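Local coordinates for protein thiosulfate sulfurtransferase (Pseudomonas aeruginosa, PDB 1YT8) that probably transfers sulfur from thiosulfate to cyanide, as a sulfurtransferase built from repeated rhodanese-like domains, at residues T247-A259 / D330-L342. Sequence-based numbering, arbitrary orientation.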
# COMPACT_ATOMS: atom_id res chain seq x y z
N THR A 247 31.57 0.48 1.91
CA THR A 247 30.45 -0.45 2.01
C THR A 247 29.49 -0.25 0.83
O THR A 247 29.11 -1.21 0.16
CB THR A 247 29.67 -0.22 3.32
OG1 THR A 247 30.55 -0.42 4.44
CG2 THR A 247 28.49 -1.19 3.42
N ARG A 248 29.12 1.00 0.58
CA ARG A 248 28.20 1.35 -0.49
C ARG A 248 28.66 0.88 -1.87
O ARG A 248 27.93 0.18 -2.57
CB ARG A 248 27.97 2.86 -0.52
CG ARG A 248 26.88 3.32 -1.47
CD ARG A 248 27.09 4.76 -1.89
NE ARG A 248 28.31 4.90 -2.69
CZ ARG A 248 28.44 4.47 -3.94
NH1 ARG A 248 27.43 3.86 -4.55
NH2 ARG A 248 29.60 4.61 -4.57
N LYS A 249 29.86 1.28 -2.26
CA LYS A 249 30.41 0.94 -3.57
C LYS A 249 30.38 -0.56 -3.87
O LYS A 249 30.01 -0.97 -4.97
CB LYS A 249 31.84 1.46 -3.68
CG LYS A 249 32.49 1.25 -5.03
CD LYS A 249 33.92 1.78 -5.01
CE LYS A 249 34.66 1.47 -6.30
NZ LYS A 249 36.08 1.94 -6.22
N ALA A 250 30.77 -1.37 -2.89
CA ALA A 250 30.79 -2.82 -3.07
C ALA A 250 29.38 -3.37 -3.27
O ALA A 250 29.12 -4.14 -4.19
CB ALA A 250 31.44 -3.48 -1.85
N ALA A 251 28.46 -2.95 -2.40
CA ALA A 251 27.07 -3.39 -2.47
C ALA A 251 26.41 -2.94 -3.77
O ALA A 251 25.63 -3.68 -4.37
CB ALA A 251 26.30 -2.85 -1.28
N ALA A 252 26.73 -1.72 -4.21
CA ALA A 252 26.17 -1.17 -5.44
C ALA A 252 26.54 -2.02 -6.65
O ALA A 252 25.72 -2.25 -7.54
CB ALA A 252 26.65 0.26 -5.64
N GLN A 253 27.79 -2.49 -6.68
CA GLN A 253 28.25 -3.32 -7.78
C GLN A 253 27.45 -4.62 -7.82
O GLN A 253 27.05 -5.07 -8.89
CB GLN A 253 29.75 -3.62 -7.63
CG GLN A 253 30.34 -4.42 -8.77
CD GLN A 253 31.85 -4.33 -8.82
OE1 GLN A 253 32.42 -3.24 -8.97
NE2 GLN A 253 32.52 -5.47 -8.69
N ARG A 254 27.23 -5.22 -6.65
CA ARG A 254 26.48 -6.46 -6.55
C ARG A 254 25.02 -6.25 -6.97
O ARG A 254 24.45 -7.07 -7.70
CB ARG A 254 26.51 -6.99 -5.12
CG ARG A 254 27.89 -7.34 -4.58
CD ARG A 254 28.40 -8.66 -5.12
NE ARG A 254 29.53 -9.14 -4.33
CZ ARG A 254 30.07 -10.35 -4.45
NH1 ARG A 254 29.57 -11.22 -5.32
NH2 ARG A 254 31.09 -10.70 -3.68
N ALA A 255 24.42 -5.16 -6.49
CA ALA A 255 23.03 -4.83 -6.79
C ALA A 255 22.82 -4.59 -8.28
O ALA A 255 21.85 -5.07 -8.86
CB ALA A 255 22.60 -3.60 -6.00
N ARG A 256 23.72 -3.83 -8.90
CA ARG A 256 23.61 -3.55 -10.32
C ARG A 256 23.65 -4.86 -11.12
O ARG A 256 22.95 -5.00 -12.13
CB ARG A 256 24.73 -2.61 -10.77
CG ARG A 256 24.76 -2.32 -12.28
CD ARG A 256 23.41 -1.84 -12.81
NE ARG A 256 23.49 -1.48 -14.23
CZ ARG A 256 23.96 -0.32 -14.68
NH1 ARG A 256 24.38 0.61 -13.84
NH2 ARG A 256 24.03 -0.10 -15.99
N ALA A 257 24.45 -5.81 -10.67
CA ALA A 257 24.55 -7.10 -11.35
C ALA A 257 23.22 -7.85 -11.25
O ALA A 257 22.79 -8.50 -12.20
CB ALA A 257 25.68 -7.93 -10.74
N VAL A 258 22.58 -7.77 -10.09
CA VAL A 258 21.29 -8.44 -9.89
C VAL A 258 20.25 -7.81 -10.81
O VAL A 258 19.47 -8.51 -11.46
CB VAL A 258 20.82 -8.32 -8.42
CG1 VAL A 258 19.44 -8.95 -8.26
CG2 VAL A 258 21.82 -9.02 -7.51
N ALA A 259 20.25 -6.48 -10.88
CA ALA A 259 19.31 -5.76 -11.73
C ALA A 259 19.52 -6.10 -13.20
O ALA A 259 18.56 -6.34 -13.93
CB ALA A 259 19.47 -4.26 -11.51
N ASP A 330 19.97 7.29 -4.27
CA ASP A 330 21.22 8.04 -4.34
C ASP A 330 22.37 7.20 -3.80
O ASP A 330 23.36 7.74 -3.31
CB ASP A 330 21.11 9.33 -3.53
CG ASP A 330 20.69 9.09 -2.08
OD1 ASP A 330 20.71 7.93 -1.63
OD2 ASP A 330 20.36 10.07 -1.38
N ASP A 331 22.25 5.88 -3.92
CA ASP A 331 23.25 4.97 -3.39
C ASP A 331 23.69 3.86 -4.35
O ASP A 331 24.72 3.23 -4.14
CB ASP A 331 22.72 4.32 -2.11
CG ASP A 331 21.36 3.69 -2.32
OD1 ASP A 331 20.35 4.43 -2.28
OD2 ASP A 331 21.29 2.46 -2.53
N GLY A 332 22.88 3.61 -5.38
CA GLY A 332 23.23 2.57 -6.33
C GLY A 332 22.88 1.15 -5.90
O GLY A 332 23.30 0.19 -6.55
N VAL A 333 22.12 1.01 -4.82
CA VAL A 333 21.74 -0.31 -4.33
C VAL A 333 20.23 -0.51 -4.23
O VAL A 333 19.68 -1.44 -4.81
CB VAL A 333 22.33 -0.59 -2.92
CG1 VAL A 333 21.82 -1.93 -2.39
CG2 VAL A 333 23.86 -0.60 -2.98
N ARG A 334 19.57 0.37 -3.48
CA ARG A 334 18.13 0.27 -3.25
C ARG A 334 17.25 0.20 -4.49
O ARG A 334 16.38 -0.67 -4.58
CB ARG A 334 17.70 1.41 -2.33
CG ARG A 334 18.30 1.28 -0.94
CD ARG A 334 17.90 2.41 -0.02
NE ARG A 334 18.56 3.66 -0.37
CZ ARG A 334 18.55 4.74 0.40
NH1 ARG A 334 17.91 4.73 1.57
NH2 ARG A 334 19.19 5.84 0.01
N ALA A 335 17.45 1.12 -5.43
CA ALA A 335 16.66 1.12 -6.65
C ALA A 335 16.95 -0.14 -7.47
O ALA A 335 16.03 -0.78 -7.98
CB ALA A 335 16.95 2.38 -7.46
N ASN A 336 18.22 -0.51 -7.59
CA ASN A 336 18.58 -1.70 -8.36
C ASN A 336 17.94 -2.96 -7.79
O ASN A 336 17.39 -3.77 -8.54
CB ASN A 336 20.11 -1.91 -8.40
CG ASN A 336 20.79 -1.02 -9.43
OD1 ASN A 336 20.30 -0.84 -10.55
ND2 ASN A 336 21.94 -0.47 -9.06
N MSE A 337 18.01 -3.14 -6.47
CA MSE A 337 17.42 -4.32 -5.84
C MSE A 337 15.90 -4.34 -5.98
O MSE A 337 15.32 -5.36 -6.35
CB MSE A 337 17.81 -4.41 -4.36
CG MSE A 337 19.27 -4.79 -4.09
SE MSE A 337 19.96 -6.33 -5.06
CE MSE A 337 18.73 -7.71 -4.42
N SER A 338 15.26 -3.22 -5.69
CA SER A 338 13.80 -3.14 -5.78
C SER A 338 13.34 -3.39 -7.21
O SER A 338 12.34 -4.08 -7.44
CB SER A 338 13.31 -1.77 -5.30
OG SER A 338 13.59 -1.58 -3.92
N ALA A 339 14.07 -2.83 -8.17
CA ALA A 339 13.74 -3.01 -9.59
C ALA A 339 13.87 -4.47 -9.99
O ALA A 339 13.05 -4.99 -10.76
CB ALA A 339 14.66 -2.14 -10.45
N SER A 340 14.89 -5.16 -9.48
CA SER A 340 15.06 -6.57 -9.84
C SER A 340 13.83 -7.38 -9.43
O SER A 340 13.42 -8.30 -10.14
CB SER A 340 16.34 -7.15 -9.20
OG SER A 340 16.20 -7.38 -7.81
N TRP A 341 13.24 -7.04 -8.29
CA TRP A 341 12.05 -7.75 -7.83
C TRP A 341 10.82 -7.39 -8.67
O TRP A 341 10.02 -8.25 -9.03
CB TRP A 341 11.80 -7.45 -6.34
CG TRP A 341 12.81 -8.13 -5.45
CD1 TRP A 341 13.62 -7.54 -4.52
CD2 TRP A 341 13.14 -9.53 -5.44
NE1 TRP A 341 14.43 -8.48 -3.94
CE2 TRP A 341 14.16 -9.71 -4.48
CE3 TRP A 341 12.66 -10.64 -6.16
CZ2 TRP A 341 14.71 -10.97 -4.22
CZ3 TRP A 341 13.22 -11.89 -5.89
CH2 TRP A 341 14.24 -12.04 -4.93
N LEU A 342 10.66 -6.10 -8.98
CA LEU A 342 9.54 -5.65 -9.79
C LEU A 342 9.61 -6.27 -11.19
O LEU A 342 8.58 -6.60 -11.80
CB LEU A 342 9.54 -4.11 -9.87
CG LEU A 342 9.21 -3.42 -8.54
CD1 LEU A 342 9.64 -1.96 -8.57
CD2 LEU A 342 7.73 -3.54 -8.26
O HOH W 1 23.57 1.20 -11.03
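The Arg248 side chain leaves its helix with CG anti to the backbone N (chi1 -172°) and then bends at chi3, which swings the guanidinium over to the loop at Asp331. There Arg248 NH1 gives a 2.8 Å hydrogen bond to Asp331 O. The carbonyl oxygen lies in the guanidinium plane, but the nitrogen sits above the carbonyl plane. In Val333, chi1 of 175° sets CG2 beside its own backbone N and drops this methyl onto the backbone of 247-259. Val333 CG2 packs tightly there, 3.4 Å from Ala252 CA, and also touches the Ala251 methyl. Gly332 O receives a CA-H...O contact from Ala252 CA. Gly332 O also accepts a 2.9 Å hydrogen bond from Asn336 ND2.

Helices 247-259 and 334-342 run nearly parallel, at 22° with axes 8.0 Å apart. Helix 334-344 follows strand 324-328 of a rhodanese-like parallel sheet and leads to strand 348-352, a beta-alpha-beta crossover. Helix 245-262 precedes strand 265-267, the first of that sheet. Asp331 OD2 accepts from Val333 N, an Asx turn, and from Arg334 N, which completes an Asx motif just ahead of the helix.

Ala251, Ala252, Ala255 and Ala259 probably allow 247-259 to lie this close. Ala255 CB meets Asn336 CB at 3.8 Å, and the selenium of Met337 lies against Ala255 and Val258. Val258 CG1 reaches Ser340 OG at 3.6 Å; that hydroxyl donates a hydrogen bond to Met337 O. One water accepts from both Asn336 ND2 and Arg256 NH1, while Arg256 NE forms a salt bridge with Asp260. Asn336 OD1 rests on Ala259 CB and is hydrogen-bonded by Arg266.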